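CDNA FLJ56608, highly similar to Homo sapiens chloride channel, calcium activated, family member 1 (CLCA1), mRNA (Homo sapiens, PDB 6PYO) may help mediate calcium-activated chloride conductance and regulate mucus production, this chain being the von Willebrand factor type A domain of the secreted, probably self-cleaving metalloprotease. Local coordinates at residues L36-M48 and E60-A74. Sequence-based numbering, arbitrary orientation.
Sequences LLQTVELGSWVGM and ELIQINSGSDRDTLA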
loop_
_atom_site.group_PDB
_atom_site.type_symbol
_atom_site.label_atom_id
_atom_site.label_comp_id
_atom_site.label_asym_id
_atom_site.label_seq_id
_atom_site.Cartn_x
_atom_site.Cartn_y
_atom_site.Cartn_z
ATOM N N LEU A 36 4.772 10.488 0.680
ATOM C CA LEU A 36 3.778 11.333 1.347
ATOM C C LEU A 36 4.192 12.799 1.377
ATOM O O LEU A 36 3.361 13.686 1.172
ATOM C CB LEU A 36 3.534 10.828 2.777
ATOM C CG LEU A 36 2.834 9.479 2.886
ATOM C CD1 LEU A 36 2.744 8.996 4.325
ATOM C CD2 LEU A 36 1.435 9.619 2.279
ATOM N N LEU A 37 5.453 13.081 1.641
ATOM C CA LEU A 37 5.905 14.449 1.816
ATOM C C LEU A 37 6.303 15.127 0.511
ATOM O O LEU A 37 6.256 16.356 0.447
ATOM C CB LEU A 37 7.084 14.488 2.779
ATOM C CG LEU A 37 6.844 13.878 4.165
ATOM C CD1 LEU A 37 8.042 14.098 5.098
ATOM C CD2 LEU A 37 5.600 14.405 4.859
ATOM N N GLN A 38 6.640 14.376 -0.541
ATOM C CA GLN A 38 7.133 15.013 -1.752
ATOM C C GLN A 38 6.417 14.570 -3.016
ATOM O O GLN A 38 6.161 15.398 -3.891
ATOM C CB GLN A 38 8.650 14.766 -1.892
ATOM C CG GLN A 38 9.501 15.885 -1.303
ATOM C CD GLN A 38 10.830 15.403 -0.762
ATOM O OE1 GLN A 38 10.905 14.899 0.358
ATOM N NE2 GLN A 38 11.889 15.566 -1.547
ATOM N N THR A 39 6.058 13.305 -3.129
ATOM C CA THR A 39 5.629 12.789 -4.419
ATOM C C THR A 39 4.138 12.990 -4.679
ATOM O O THR A 39 3.778 13.516 -5.741
ATOM C CB THR A 39 6.029 11.312 -4.523
ATOM O OG1 THR A 39 7.408 11.228 -4.160
ATOM C CG2 THR A 39 5.825 10.749 -5.972
ATOM N N VAL A 40 3.261 12.605 -3.745
ATOM C CA VAL A 40 1.836 12.606 -4.065
ATOM C C VAL A 40 1.417 14.058 -4.285
ATOM O O VAL A 40 1.914 14.968 -3.609
ATOM C CB VAL A 40 1.029 11.864 -2.985
ATOM C CG1 VAL A 40 0.925 12.652 -1.711
ATOM C CG2 VAL A 40 -0.366 11.490 -3.514
ATOM N N GLU A 41 0.570 14.284 -5.291
ATOM C CA GLU A 41 0.233 15.620 -5.773
ATOM C C GLU A 41 -0.974 16.200 -5.036
ATOM O O GLU A 41 -1.868 15.477 -4.567
ATOM C CB GLU A 41 -0.061 15.605 -7.287
ATOM C CG GLU A 41 -1.301 14.720 -7.757
ATOM C CD GLU A 41 -0.953 13.239 -8.163
ATOM O OE1 GLU A 41 -0.273 12.493 -7.385
ATOM O OE2 GLU A 41 -1.355 12.824 -9.286
ATOM N N LEU A 42 -1.001 17.533 -4.975
ATOM C CA LEU A 42 -2.126 18.291 -4.453
ATOM C C LEU A 42 -3.441 17.742 -4.988
ATOM O O LEU A 42 -3.587 17.507 -6.191
ATOM C CB LEU A 42 -1.949 19.758 -4.878
ATOM C CG LEU A 42 -2.951 20.857 -4.553
ATOM C CD1 LEU A 42 -2.812 21.158 -3.045
ATOM C CD2 LEU A 42 -2.689 22.104 -5.381
ATOM N N GLY A 43 -4.402 17.559 -4.103
ATOM C CA GLY A 43 -5.729 17.183 -4.523
ATOM C C GLY A 43 -5.980 15.703 -4.588
ATOM O O GLY A 43 -7.136 15.287 -4.737
ATOM N N SER A 44 -4.944 14.896 -4.433
ATOM C CA SER A 44 -5.108 13.457 -4.349
ATOM C C SER A 44 -5.793 13.034 -3.049
ATOM O O SER A 44 -5.559 13.619 -1.982
ATOM C CB SER A 44 -3.755 12.787 -4.394
ATOM O OG SER A 44 -3.107 13.111 -5.587
ATOM N N TRP A 45 -6.610 11.958 -3.150
ATOM C CA TRP A 45 -7.162 11.256 -2.017
ATOM C C TRP A 45 -6.205 10.139 -1.642
ATOM O O TRP A 45 -5.780 9.368 -2.504
ATOM C CB TRP A 45 -8.563 10.703 -2.367
ATOM C CG TRP A 45 -9.537 11.826 -2.566
ATOM C CD1 TRP A 45 -9.852 12.465 -3.745
ATOM C CD2 TRP A 45 -10.296 12.471 -1.542
ATOM N NE1 TRP A 45 -10.789 13.453 -3.502
ATOM C CE2 TRP A 45 -11.065 13.483 -2.156
ATOM C CE3 TRP A 45 -10.408 12.280 -0.163
ATOM C CZ2 TRP A 45 -11.935 14.298 -1.423
ATOM C CZ3 TRP A 45 -11.258 13.090 0.552
ATOM C CH2 TRP A 45 -12.003 14.090 -0.078
ATOM N N VAL A 46 -5.912 10.010 -0.353
ATOM C CA VAL A 46 -4.829 9.143 0.092
ATOM C C VAL A 46 -5.243 8.487 1.388
ATOM O O VAL A 46 -5.611 9.177 2.350
ATOM C CB VAL A 46 -3.497 9.911 0.284
ATOM C CG1 VAL A 46 -2.458 8.956 0.901
ATOM C CG2 VAL A 46 -3.023 10.453 -1.039
ATOM N N GLY A 47 -5.147 7.157 1.428
ATOM C CA GLY A 47 -5.421 6.399 2.627
ATOM C C GLY A 47 -4.205 5.572 2.993
ATOM O O GLY A 47 -3.231 5.500 2.246
ATOM N N MET A 48 -4.273 4.934 4.160
ATOM C CA MET A 48 -3.114 4.210 4.647
ATOM C C MET A 48 -3.566 3.039 5.494
ATOM O O MET A 48 -4.297 3.203 6.493
ATOM C CB MET A 48 -2.160 5.121 5.431
ATOM C CG MET A 48 -1.061 4.336 6.160
ATOM S SD MET A 48 0.174 5.369 7.024
ATOM C CE MET A 48 -0.026 6.937 6.174
ATOM N N GLU A 60 -8.312 6.608 6.807
ATOM C CA GLU A 60 -9.269 6.661 5.727
ATOM C C GLU A 60 -8.747 7.607 4.645
ATOM O O GLU A 60 -7.763 8.337 4.823
ATOM C CB GLU A 60 -10.622 7.145 6.248
ATOM C CG GLU A 60 -11.157 6.337 7.424
ATOM C CD GLU A 60 -11.865 5.061 6.996
ATOM O OE1 GLU A 60 -12.673 4.538 7.800
ATOM O OE2 GLU A 60 -11.601 4.573 5.867
ATOM N N LEU A 61 -9.428 7.608 3.521
ATOM C CA LEU A 61 -9.047 8.531 2.462
ATOM C C LEU A 61 -9.099 9.950 2.998
ATOM O O LEU A 61 -10.127 10.396 3.505
ATOM C CB LEU A 61 -9.974 8.381 1.272
ATOM C CG LEU A 61 -9.831 7.119 0.428
ATOM C CD1 LEU A 61 -10.771 7.293 -0.770
ATOM C CD2 LEU A 61 -8.383 6.891 0.001
ATOM N N ILE A 62 -7.972 10.652 2.938
ATOM C CA ILE A 62 -7.981 12.090 3.128
ATOM C C ILE A 62 -7.298 12.752 1.931
ATOM O O ILE A 62 -6.470 12.149 1.238
ATOM C CB ILE A 62 -7.327 12.508 4.459
ATOM C CG1 ILE A 62 -5.830 12.236 4.451
ATOM C CG2 ILE A 62 -7.934 11.768 5.639
ATOM C CD1 ILE A 62 -5.044 13.392 5.118
ATOM N N GLN A 63 -7.704 13.981 1.659
ATOM C CA GLN A 63 -7.236 14.696 0.504
ATOM C C GLN A 63 -5.976 15.496 0.869
ATOM O O GLN A 63 -5.863 16.041 1.973
ATOM C CB GLN A 63 -8.335 15.614 -0.019
ATOM C CG GLN A 63 -8.179 15.938 -1.498
ATOM C CD GLN A 63 -9.276 16.803 -1.947
ATOM O OE1 GLN A 63 -9.939 17.429 -1.125
ATOM N NE2 GLN A 63 -9.523 16.841 -3.254
ATOM N N ILE A 64 -5.002 15.503 -0.037
ATOM C CA ILE A 64 -3.755 16.244 0.169
ATOM C C ILE A 64 -3.978 17.648 -0.380
ATOM O O ILE A 64 -4.016 17.834 -1.597
ATOM C CB ILE A 64 -2.574 15.575 -0.535
ATOM C CG1 ILE A 64 -2.401 14.123 -0.083
ATOM C CG2 ILE A 64 -1.273 16.414 -0.267
ATOM C CD1 ILE A 64 -2.388 13.960 1.369
ATOM N N ASN A 65 -4.139 18.630 0.509
ATOM C CA ASN A 65 -4.274 20.024 0.114
ATOM C C ASN A 65 -3.308 20.936 0.840
ATOM O O ASN A 65 -3.205 22.109 0.484
ATOM C CB ASN A 65 -5.693 20.513 0.366
ATOM C CG ASN A 65 -6.675 19.854 -0.543
ATOM O OD1 ASN A 65 -6.627 20.018 -1.775
ATOM N ND2 ASN A 65 -7.586 19.103 0.048
ATOM N N SER A 66 -2.608 20.425 1.845
ATOM C CA SER A 66 -1.799 21.191 2.767
ATOM C C SER A 66 -0.680 20.275 3.233
ATOM O O SER A 66 -0.819 19.048 3.227
ATOM C CB SER A 66 -2.632 21.686 3.979
ATOM O OG SER A 66 -2.749 20.661 4.944
ATOM N N GLY A 67 0.414 20.887 3.665
ATOM C CA GLY A 67 1.508 20.127 4.232
ATOM C C GLY A 67 1.152 19.439 5.529
ATOM O O GLY A 67 1.745 18.410 5.875
ATOM N N SER A 68 0.170 19.979 6.257
ATOM C CA SER A 68 -0.325 19.289 7.438
ATOM C C SER A 68 -0.926 17.947 7.076
ATOM O O SER A 68 -0.762 16.983 7.824
ATOM C CB SER A 68 -1.349 20.145 8.193
ATOM O OG SER A 68 -0.741 21.376 8.525
ATOM N N ASP A 69 -1.620 17.855 5.934
ATOM C CA ASP A 69 -2.164 16.546 5.532
ATOM C C ASP A 69 -1.041 15.542 5.263
ATOM O O ASP A 69 -1.102 14.378 5.688
ATOM C CB ASP A 69 -3.022 16.658 4.281
ATOM C CG ASP A 69 -4.154 17.640 4.418
ATOM O OD1 ASP A 69 -4.841 17.591 5.481
ATOM O OD2 ASP A 69 -4.377 18.414 3.424
ATOM N N ARG A 70 0.004 15.973 4.543
ATOM C CA ARG A 70 1.134 15.078 4.341
ATOM C C ARG A 70 1.702 14.619 5.674
ATOM O O ARG A 70 1.975 13.431 5.866
ATOM C CB ARG A 70 2.214 15.770 3.523
ATOM C CG ARG A 70 1.701 16.372 2.215
ATOM C CD ARG A 70 2.842 17.006 1.450
ATOM N NE ARG A 70 2.358 17.560 0.186
ATOM C CZ ARG A 70 2.237 16.833 -0.907
ATOM N NH1 ARG A 70 2.574 15.546 -0.860
ATOM N NH2 ARG A 70 1.771 17.372 -2.029
ATOM N N ASP A 71 1.933 15.576 6.580
ATOM C CA ASP A 71 2.547 15.291 7.876
ATOM C C ASP A 71 1.702 14.341 8.705
ATOM O O ASP A 71 2.224 13.445 9.374
ATOM C CB ASP A 71 2.734 16.585 8.680
ATOM C CG ASP A 71 4.051 17.258 8.416
ATOM O OD1 ASP A 71 5.037 16.537 8.172
ATOM O OD2 ASP A 71 4.099 18.508 8.448
ATOM N N THR A 72 0.402 14.571 8.738
ATOM C CA THR A 72 -0.451 13.704 9.536
ATOM C C THR A 72 -0.445 12.274 8.998
ATOM O O THR A 72 -0.519 11.314 9.780
ATOM C CB THR A 72 -1.881 14.251 9.591
ATOM O OG1 THR A 72 -2.696 13.336 10.325
ATOM C CG2 THR A 72 -2.460 14.378 8.201
ATOM N N LEU A 73 -0.336 12.099 7.679
ATOM C CA LEU A 73 -0.208 10.737 7.158
ATOM C C LEU A 73 1.155 10.157 7.482
ATOM O O LEU A 73 1.266 8.980 7.851
ATOM C CB LEU A 73 -0.433 10.712 5.646
ATOM C CG LEU A 73 -1.893 10.854 5.245
ATOM C CD1 LEU A 73 -2.105 11.317 3.838
ATOM C CD2 LEU A 73 -2.567 9.519 5.461
ATOM N N ALA A 74 2.216 10.975 7.361
ATOM C CA ALA A 74 3.559 10.452 7.580
ATOM C C ALA A 74 3.767 10.024 9.029
ATOM O O ALA A 74 4.493 9.057 9.291
ATOM C CB ALA A 74 4.609 11.479 7.165
#
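Arg-70 of helix 67-74 reaches the backbone oxygens of Leu-36 and Val-40, where helix 24-39 ends. Its chain runs fully extended from CG to NE, which carries the guanidinium past Leu-36 to the residue that leaves the helix. Arg-70 NH1 and NH2 both donate end-on to Val-40 O, each at 2.9 Å, and that oxygen lies in the guanidinium plane. Arg-70 NH1 also reaches Leu-36 O at 2.9 Å, approaching from 38° above the carbonyl plane. Three bonds to two backbone oxygens fix the rotation of the group, while Ile-64 CG2 sits over one of its faces.

Backbone bonds join the strands. Val-46 and Ile-62 form a hydrogen-bonded antiparallel pair, and Trp-45 and Gln-63 the adjoining non-hydrogen-bonded one. Beyond them the regular ladder gives way to two further bonds, Ile-64 N to Ser-44 O and Gly-43 N to Ile-64 O (2.6 Å, N-H...O angle 176°), at the type II turn Glu-41 to Ser-44.

On the Trp-45 face of the sheet, Gln-63 stacks on the indole: its CB lies 3.7 Å from the centroid of the six-membered ring, a CH-pi contact, and its amide is turned only 16° from the ring plane. Gln-63 NE2 donates to Gly-43 O (3.2 Å), tying down the end of this stack. Lys-101 adds a cation-pi contact to the same indole.

On the Val-46 and Ile-62 face, helix 67-74 packs through Leu-73, whose CD1 meets Val-46 CG1 at 3.8 Å. Val-46 CG2 lies 3.8 Å from Ile-64 CG1. Helix against helix, Leu-36 CD1 is 3.8 Å from Leu-73 CB, the side chains crossing at about a right angle.

Ser-66 N-caps helix 67-74, its OG accepting from Asp-69 N; the capping box's return bond, Ser-66 N to Asp-69 OD2, is weak. The whole is the edge of a Rossmann-like von Willebrand factor A fold, where antiparallel outer strand 55-63 follows strand 45-51 as a hairpin and helices cover the sheet.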